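Lectin (Pleurotus ostreatus, PDB 6T0Q) binds calcium and probably recognises galactose and N-acetylgalactosamine in glycans through two related beta-sandwich domains that resemble carbohydrate-binding modules. Local coordinates at residues S256-A260 with W344-V349; I36-E40 with K150-A154; C16-A20 with F135-T139. One frame throughout, in Å; residues are numbered along the deposited sequence.

Interaction 1 (S256-A260 with W344-V349); sequences SYTVA and WGAGMV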
loop_
_atom_site.group_PDB
_atom_site.type_symbol
_atom_site.label_atom_id
_atom_site.label_comp_id
_atom_site.label_asym_id
_atom_site.label_seq_id
_atom_site.Cartn_x
_atom_site.Cartn_y
_atom_site.Cartn_z
ATOM N N SER A 256 -30.518 5.167 10.148
ATOM C CA SER A 256 -31.601 4.217 9.947
ATOM C C SER A 256 -31.029 2.819 9.796
ATOM O O SER A 256 -30.055 2.620 9.061
ATOM C CB SER A 256 -32.436 4.577 8.712
ATOM O OG SER A 256 -33.428 3.587 8.508
ATOM N N TYR A 257 -31.632 1.851 10.485
ATOM C CA TYR A 257 -31.302 0.454 10.265
ATOM C C TYR A 257 -32.352 -0.249 9.418
ATOM O O TYR A 257 -32.298 -1.472 9.263
ATOM C CB TYR A 257 -31.091 -0.275 11.600
ATOM C CG TYR A 257 -32.179 -0.075 12.650
ATOM C CD1 TYR A 257 -33.266 -0.929 12.724
ATOM C CD2 TYR A 257 -32.088 0.956 13.585
ATOM C CE1 TYR A 257 -34.260 -0.760 13.698
ATOM C CE2 TYR A 257 -33.075 1.142 14.549
ATOM C CZ TYR A 257 -34.153 0.277 14.602
ATOM O OH TYR A 257 -35.128 0.463 15.563
ATOM N N THR A 258 -33.298 0.497 8.848
ATOM C CA THR A 258 -34.248 -0.076 7.903
ATOM C C THR A 258 -34.108 0.478 6.492
ATOM O O THR A 258 -34.641 -0.124 5.552
ATOM C CB THR A 258 -35.689 0.159 8.380
ATOM O OG1 THR A 258 -35.904 1.563 8.558
ATOM C CG2 THR A 258 -35.940 -0.565 9.708
ATOM N N VAL A 259 -33.419 1.600 6.321
ATOM C CA VAL A 259 -33.186 2.189 5.009
ATOM C C VAL A 259 -31.684 2.418 4.882
ATOM O O VAL A 259 -31.124 3.272 5.580
ATOM C CB VAL A 259 -33.965 3.497 4.818
ATOM C CG1 VAL A 259 -33.647 4.114 3.454
ATOM C CG2 VAL A 259 -35.483 3.247 4.972
ATOM N N ALA A 260 -31.029 1.646 4.006
ATOM C CA ALA A 260 -29.585 1.749 3.828
ATOM C C ALA A 260 -29.224 2.935 2.938
ATOM O O ALA A 260 -30.016 3.390 2.106
ATOM C CB ALA A 260 -29.019 0.460 3.220
ATOM N N TRP A 344 -32.985 -7.252 13.106
ATOM C CA TRP A 344 -33.162 -6.392 11.937
ATOM C C TRP A 344 -33.836 -7.114 10.773
ATOM O O TRP A 344 -34.554 -6.476 9.995
ATOM C CB TRP A 344 -31.813 -5.821 11.506
ATOM C CG TRP A 344 -31.097 -5.218 12.687
ATOM C CD1 TRP A 344 -31.428 -4.066 13.342
ATOM C CD2 TRP A 344 -29.964 -5.762 13.376
ATOM N NE1 TRP A 344 -30.559 -3.848 14.387
ATOM C CE2 TRP A 344 -29.649 -4.870 14.429
ATOM C CE3 TRP A 344 -29.180 -6.909 13.202
ATOM C CZ2 TRP A 344 -28.581 -5.092 15.303
ATOM C CZ3 TRP A 344 -28.109 -7.122 14.067
ATOM C CH2 TRP A 344 -27.818 -6.215 15.103
ATOM N N GLY A 345 -33.628 -8.417 10.630
ATOM C CA GLY A 345 -34.300 -9.109 9.540
ATOM C C GLY A 345 -33.673 -8.820 8.180
ATOM O O GLY A 345 -32.603 -8.220 8.056
ATOM N N ALA A 346 -34.383 -9.252 7.140
ATOM C CA ALA A 346 -33.881 -9.167 5.773
ATOM C C ALA A 346 -34.544 -8.071 4.946
ATOM O O ALA A 346 -34.262 -7.970 3.746
ATOM C CB ALA A 346 -34.060 -10.523 5.066
ATOM N N GLY A 347 -35.420 -7.256 5.543
ATOM C CA GLY A 347 -36.210 -6.281 4.804
ATOM C C GLY A 347 -35.569 -4.936 4.505
ATOM O O GLY A 347 -36.271 -4.033 4.043
ATOM N N MET A 348 -34.270 -4.763 4.744
ATOM C CA MET A 348 -33.592 -3.491 4.462
ATOM C C MET A 348 -33.984 -2.907 3.103
ATOM O O MET A 348 -33.899 -3.579 2.071
ATOM C CB MET A 348 -32.072 -3.691 4.500
ATOM C CG MET A 348 -31.276 -2.377 4.419
ATOM S SD MET A 348 -31.284 -1.485 5.993
ATOM C CE MET A 348 -30.295 -2.610 7.006
ATOM N N VAL A 349 -34.395 -1.646 3.102
ATOM C CA VAL A 349 -34.605 -0.930 1.846
ATOM C C VAL A 349 -33.243 -0.513 1.290
ATOM O O VAL A 349 -32.521 0.275 1.908
ATOM C CB VAL A 349 -35.513 0.288 2.047
ATOM C CG1 VAL A 349 -35.640 1.058 0.728
ATOM C CG2 VAL A 349 -36.896 -0.144 2.574
HETATM O O HOH W 1 -33.693 -3.684 8.536
HETATM O O HOH W 2 -36.714 -1.886 5.835
HETATM O O HOH W 3 -32.217 2.758 0.827
#
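Two surface loops beside the second calcium site meet through a single parallel-type beta bridge and one curled methionine. Val349 N donates to Thr258 O (2.9 Å) and Val349 O accepts from Ala260 N (2.9 Å), so Val259 and Val349 lie opposite each other as in a minimal parallel pair. Met348, in a t, p, p conformation, folds back across the loop 256-260: its CE comes 3.2 Å from Tyr257 O, its SD 3.5 Å from Thr258 C, and its CG packs on Ala260 CB at 3.8 Å. The CA-to-CB bond of Tyr257 (chi1 p) points toward 344-349, and the ring meets Trp344, whose indole (m) turns its edge to the phenol face in an offset edge-to-face stack, Tyr257 CD1 lying 3.7 Å from Trp344 CD1. Behind this pair, Trp344 NE1 hydrogen-bonds Asp239, a calcium ligand, and the indole stacks on Trp200. On the other loop, Ser256 (t) directs OG at Thr258 N (3.1 Å) and Val259 N (3.0 Å), an ST turn that is also an ST motif and curls the chain so that Thr258 O faces Val349. Three waters join carbonyls of the two loops, each donating to both. The chemistry implies a solvated seam, with backbone bonds and water joining the loops while the aromatic pair packs beside the calcium ligand Asp239 and Met348 fills the space against Ala260 and Ala237.

Interaction 2 (I36-E40 with K150-A154); sequences IWTGE and KTLRA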
loop_
_atom_site.group_PDB
_atom_site.type_symbol
_atom_site.label_atom_id
_atom_site.label_comp_id
_atom_site.label_asym_id
_atom_site.label_seq_id
_atom_site.Cartn_x
_atom_site.Cartn_y
_atom_site.Cartn_z
ATOM N N ILE A 36 -32.621 -4.463 -27.869
ATOM C CA ILE A 36 -32.125 -4.639 -29.229
ATOM C C ILE A 36 -31.887 -6.111 -29.522
ATOM O O ILE A 36 -31.607 -6.922 -28.628
ATOM C CB ILE A 36 -30.843 -3.832 -29.514
ATOM C CG1 ILE A 36 -29.705 -4.256 -28.580
ATOM C CG2 ILE A 36 -31.134 -2.335 -29.440
ATOM C CD1 ILE A 36 -28.389 -3.495 -28.850
ATOM N N TRP A 37 -32.019 -6.446 -30.799
ATOM C CA TRP A 37 -31.608 -7.737 -31.330
ATOM C C TRP A 37 -31.170 -7.484 -32.772
ATOM O O TRP A 37 -30.808 -6.355 -33.129
ATOM C CB TRP A 37 -32.746 -8.767 -31.155
ATOM C CG TRP A 37 -32.286 -10.183 -31.317
ATOM C CD1 TRP A 37 -32.570 -11.025 -32.356
ATOM C CD2 TRP A 37 -31.424 -10.915 -30.429
ATOM N NE1 TRP A 37 -31.953 -12.238 -32.161
ATOM C CE2 TRP A 37 -31.244 -12.196 -30.987
ATOM C CE3 TRP A 37 -30.798 -10.613 -29.209
ATOM C CZ2 TRP A 37 -30.462 -13.183 -30.370
ATOM C CZ3 TRP A 37 -30.022 -11.598 -28.590
ATOM C CH2 TRP A 37 -29.862 -12.868 -29.178
ATOM N N THR A 38 -31.209 -8.524 -33.607
ATOM C CA THR A 38 -30.675 -8.441 -34.964
ATOM C C THR A 38 -31.702 -8.008 -35.999
ATOM O O THR A 38 -31.320 -7.497 -37.055
ATOM C CB THR A 38 -30.123 -9.799 -35.410
ATOM O OG1 THR A 38 -31.168 -10.776 -35.362
ATOM C CG2 THR A 38 -28.945 -10.233 -34.529
ATOM N N GLY A 39 -32.984 -8.249 -35.764
ATOM C CA GLY A 39 -33.953 -8.040 -36.817
ATOM C C GLY A 39 -34.083 -9.200 -37.777
ATOM O O GLY A 39 -34.762 -9.066 -38.802
ATOM N N GLU A 40 -33.456 -10.344 -37.473
ATOM C CA GLU A 40 -33.677 -11.544 -38.277
ATOM C C GLU A 40 -35.163 -11.863 -38.393
ATOM O O GLU A 40 -35.623 -12.331 -39.438
ATOM C CB GLU A 40 -32.894 -12.715 -37.686
ATOM C CG GLU A 40 -31.397 -12.609 -38.037
ATOM C CD GLU A 40 -30.526 -13.482 -37.160
ATOM O OE1 GLU A 40 -30.306 -13.122 -35.980
ATOM O OE2 GLU A 40 -30.065 -14.536 -37.647
ATOM N N LYS A 150 -23.927 -1.845 -33.137
ATOM C CA LYS A 150 -23.700 -2.740 -34.263
ATOM C C LYS A 150 -23.936 -4.188 -33.844
ATOM O O LYS A 150 -23.730 -4.558 -32.686
ATOM C CB LYS A 150 -22.275 -2.582 -34.812
ATOM C CG LYS A 150 -22.003 -1.222 -35.482
ATOM C CD LYS A 150 -23.110 -0.863 -36.469
ATOM C CE LYS A 150 -22.680 0.257 -37.440
ATOM N NZ LYS A 150 -21.573 -0.154 -38.365
ATOM N N THR A 151 -24.366 -5.008 -34.801
ATOM C CA THR A 151 -24.594 -6.423 -34.551
ATOM C C THR A 151 -24.209 -7.216 -35.795
ATOM O O THR A 151 -23.729 -6.657 -36.788
ATOM C CB THR A 151 -26.056 -6.685 -34.151
ATOM O OG1 THR A 151 -26.205 -8.044 -33.722
ATOM C CG2 THR A 151 -26.990 -6.439 -35.319
ATOM N N LEU A 152 -24.413 -8.533 -35.733
ATOM C CA LEU A 152 -24.285 -9.400 -36.900
ATOM C C LEU A 152 -25.402 -10.429 -36.877
ATOM O O LEU A 152 -25.851 -10.845 -35.811
ATOM C CB LEU A 152 -22.942 -10.149 -36.943
ATOM C CG LEU A 152 -21.625 -9.415 -37.175
ATOM C CD1 LEU A 152 -20.492 -10.423 -37.061
ATOM C CD2 LEU A 152 -21.601 -8.741 -38.532
ATOM N N ARG A 153 -25.835 -10.852 -38.061
ATOM C CA ARG A 153 -26.785 -11.959 -38.168
ATOM C C ARG A 153 -26.063 -13.298 -38.173
ATOM O O ARG A 153 -26.265 -14.124 -39.060
ATOM C CB ARG A 153 -27.637 -11.810 -39.424
ATOM C CG ARG A 153 -28.459 -10.547 -39.486
ATOM C CD ARG A 153 -29.409 -10.585 -40.678
ATOM N NE ARG A 153 -30.291 -9.428 -40.704
ATOM C CZ ARG A 153 -31.555 -9.468 -41.112
ATOM N NH1 ARG A 153 -32.089 -10.610 -41.524
ATOM N NH2 ARG A 153 -32.285 -8.365 -41.107
ATOM N N ALA A 154 -25.213 -13.518 -37.176
ATOM C CA ALA A 154 -24.362 -14.698 -37.111
ATOM C C ALA A 154 -23.790 -14.772 -35.706
ATOM O O ALA A 154 -23.852 -13.804 -34.943
ATOM C CB ALA A 154 -23.250 -14.643 -38.170
HETATM O O HOH W 4 -35.018 -9.552 -41.574
#
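This is a partly buried meeting of two strand ends at the margin of the beta-sandwich domain that holds the first calcium site, made by van der Waals packing and a bridging water, with an ST turn at Thr38 shaping one side. Ile36 and Trp37 end strand 34-37, which pairs with 174-178, whereas Lys150 and Thr151 form a weakly bonded edge strand beside 51-60. Just past these ends, Thr38 points toward the other segment, and its CG2 touches Leu152 O (3.4 Å) and Thr151 OG1 (3.6 Å). The Thr151 hydroxyl itself is bonded to the carbonyl of Pro54 on strand 51-60. Trp37 points away, meeting the ring of Phe55 and lying close to Asn118, a calcium ligand. In the ST turn, Thr38 OG1 accepts from Glu40 N (3.1 Å) and donates to Glu40 OE1 (2.6 Å). The carboxylate also forms a salt bridge with Arg53, so Glu40 offers Arg153 its carbon skeleton: the two CG atoms of Glu40 and Arg153 are 3.9 Å apart. Gly39 has a positive phi of 83°, where a CB would jam against the preceding carbonyl and would also stand close to Arg153. Arg153 is the centre of an inverse gamma turn, closed by a weak bond from Ala154 N to Leu152 O (3.1 Å), and its guanidinium lays one face over Glu40 CA and Gly39 C. A water completes the contact, donating to Gly39 O at 2.8 Å and accepting from Arg153 NH2 at 3.0 Å.

Interaction 3 (C16-A20 with F135-T139); sequences CKITA and FSDGT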
loop_
_atom_site.group_PDB
_atom_site.type_symbol
_atom_site.label_atom_id
_atom_site.label_comp_id
_atom_site.label_asym_id
_atom_site.label_seq_id
_atom_site.Cartn_x
_atom_site.Cartn_y
_atom_site.Cartn_z
ATOM N N CYS A 16 -7.162 13.278 -17.223
ATOM C CA CYS A 16 -7.734 14.458 -16.587
ATOM C C CYS A 16 -7.583 14.391 -15.071
ATOM O O CYS A 16 -7.616 13.314 -14.468
ATOM C CB CYS A 16 -9.228 14.623 -16.897
ATOM S SG CYS A 16 -9.722 14.769 -18.629
ATOM N N LYS A 17 -7.439 15.565 -14.468
ATOM C CA LYS A 17 -7.519 15.706 -13.021
ATOM C C LYS A 17 -8.936 15.398 -12.546
ATOM O O LYS A 17 -9.911 15.878 -13.131
ATOM C CB LYS A 17 -7.119 17.129 -12.630
ATOM C CG LYS A 17 -7.481 17.540 -11.225
ATOM C CD LYS A 17 -6.355 17.259 -10.270
ATOM C CE LYS A 17 -6.434 18.183 -9.071
ATOM N NZ LYS A 17 -5.483 17.771 -8.009
ATOM N N ILE A 18 -9.062 14.594 -11.493
ATOM C CA ILE A 18 -10.375 14.216 -10.980
ATOM C C ILE A 18 -10.765 15.200 -9.886
ATOM O O ILE A 18 -10.212 15.177 -8.786
ATOM C CB ILE A 18 -10.392 12.773 -10.467
ATOM C CG1 ILE A 18 -10.131 11.817 -11.630
ATOM C CG2 ILE A 18 -11.735 12.463 -9.811
ATOM C CD1 ILE A 18 -10.086 10.375 -11.222
ATOM N N THR A 19 -11.710 16.082 -10.195
ATOM C CA THR A 19 -12.261 16.984 -9.199
ATOM C C THR A 19 -13.559 16.459 -8.589
ATOM O O THR A 19 -14.061 17.054 -7.632
ATOM C CB THR A 19 -12.493 18.376 -9.815
ATOM O OG1 THR A 19 -13.375 18.262 -10.935
ATOM C CG2 THR A 19 -11.170 18.999 -10.286
ATOM N N ALA A 20 -14.109 15.361 -9.110
ATOM C CA ALA A 20 -15.254 14.719 -8.469
ATOM C C ALA A 20 -14.883 14.273 -7.060
ATOM O O ALA A 20 -13.768 13.804 -6.818
ATOM C CB ALA A 20 -15.715 13.515 -9.291
ATOM N N PHE A 135 -17.856 11.206 -14.998
ATOM C CA PHE A 135 -16.735 11.920 -15.592
ATOM C C PHE A 135 -15.852 12.552 -14.514
ATOM O O PHE A 135 -16.237 12.677 -13.349
ATOM C CB PHE A 135 -17.247 12.989 -16.561
ATOM C CG PHE A 135 -18.045 12.430 -17.709
ATOM C CD1 PHE A 135 -17.410 11.776 -18.758
ATOM C CD2 PHE A 135 -19.425 12.558 -17.743
ATOM C CE1 PHE A 135 -18.134 11.257 -19.814
ATOM C CE2 PHE A 135 -20.160 12.043 -18.807
ATOM C CZ PHE A 135 -19.516 11.391 -19.835
ATOM N N SER A 136 -14.647 12.960 -14.927
ATOM C CA SER A 136 -13.651 13.470 -13.986
ATOM C C SER A 136 -14.095 14.746 -13.276
ATOM O O SER A 136 -13.585 15.040 -12.190
ATOM C CB SER A 136 -12.330 13.721 -14.717
ATOM O OG SER A 136 -12.543 14.510 -15.873
ATOM N N ASP A 137 -15.042 15.496 -13.836
ATOM C CA ASP A 137 -15.478 16.751 -13.235
ATOM C C ASP A 137 -16.703 16.593 -12.345
ATOM O O ASP A 137 -17.264 17.597 -11.902
ATOM C CB ASP A 137 -15.751 17.805 -14.321
ATOM C CG ASP A 137 -16.902 17.420 -15.253
ATOM O OD1 ASP A 137 -17.468 16.312 -15.109
ATOM O OD2 ASP A 137 -17.238 18.230 -16.139
ATOM N N GLY A 138 -17.127 15.367 -12.059
ATOM C CA GLY A 138 -18.283 15.179 -11.212
ATOM C C GLY A 138 -19.609 15.118 -11.939
ATOM O O GLY A 138 -20.633 14.862 -11.297
ATOM N N THR A 139 -19.634 15.335 -13.248
ATOM C CA THR A 139 -20.871 15.142 -13.994
ATOM C C THR A 139 -21.015 13.671 -14.401
ATOM O O THR A 139 -20.111 12.855 -14.219
ATOM C CB THR A 139 -20.910 16.047 -15.223
ATOM O OG1 THR A 139 -19.873 15.669 -16.137
ATOM C CG2 THR A 139 -20.721 17.525 -14.822
#
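Phe135 ends strand 126-135; its CA-to-CB bond points away from residues 16-20, and its ring makes a cation-pi contact with Lys65. Its backbone opens a tight hairpin: Gly138 N donates to Phe135 O (3.1 Å), closing a type I turn, and Phe135 N to Thr139 O (2.9 Å), the pattern of a type I turn with a G1 bulge. Ser136 makes most of the contact. Its carbonyl oxygen accepts from two successive amides, Thr19 N at 2.9 Å and Ala20 N at 3.1 Å, and receives a CA-H...O contact from Ile18 CA at 3.5 Å; the N-terminal segment thus wraps around a single acceptor. Ser136 OG lies 3.5 Å from Cys16 CB, where Cys16 is tied by a disulfide to Cys66. Asp137 touches Thr19 OG1 through its CA (3.5 Å), while its OD1 accepts from Thr139 N (3.0 Å) in an Asx turn and from Thr139 OG1 (2.7 Å). Gly138, at phi 90°, supplies the bulge and lets Ala20 CB approach its CA to 3.6 Å. Across the dimer interface, Lys17 packs on Phe328 of the second subunit. The hairpin joins strands 126-135 and 140-144 at the end of a four-stranded sheet, whereas the segment it receives leads into strand 23-24, which borders 261-265 in a sheet of the other domain.

From the N terminus, residues 16-20 open interaction 3 and residues 36-40 open interaction 2; interaction 3 closes at 135-139 before interaction 2 closes at 150-154, so the two loops cross within the first half of the chain. Interaction 1 follows in series, rejoining 256-260 with 344-349 near the C terminus. Interactions 1 and 2 lie on opposite sides of the chain's centre, their centres about 43 Å apart, and interaction 3 touches neither. Interaction 2 joins strand ends in the first domain, interaction 1 brings the C-terminal tail onto the second, and interaction 3 ties the first domain's hairpin to the segment leading into the second domain's sheet.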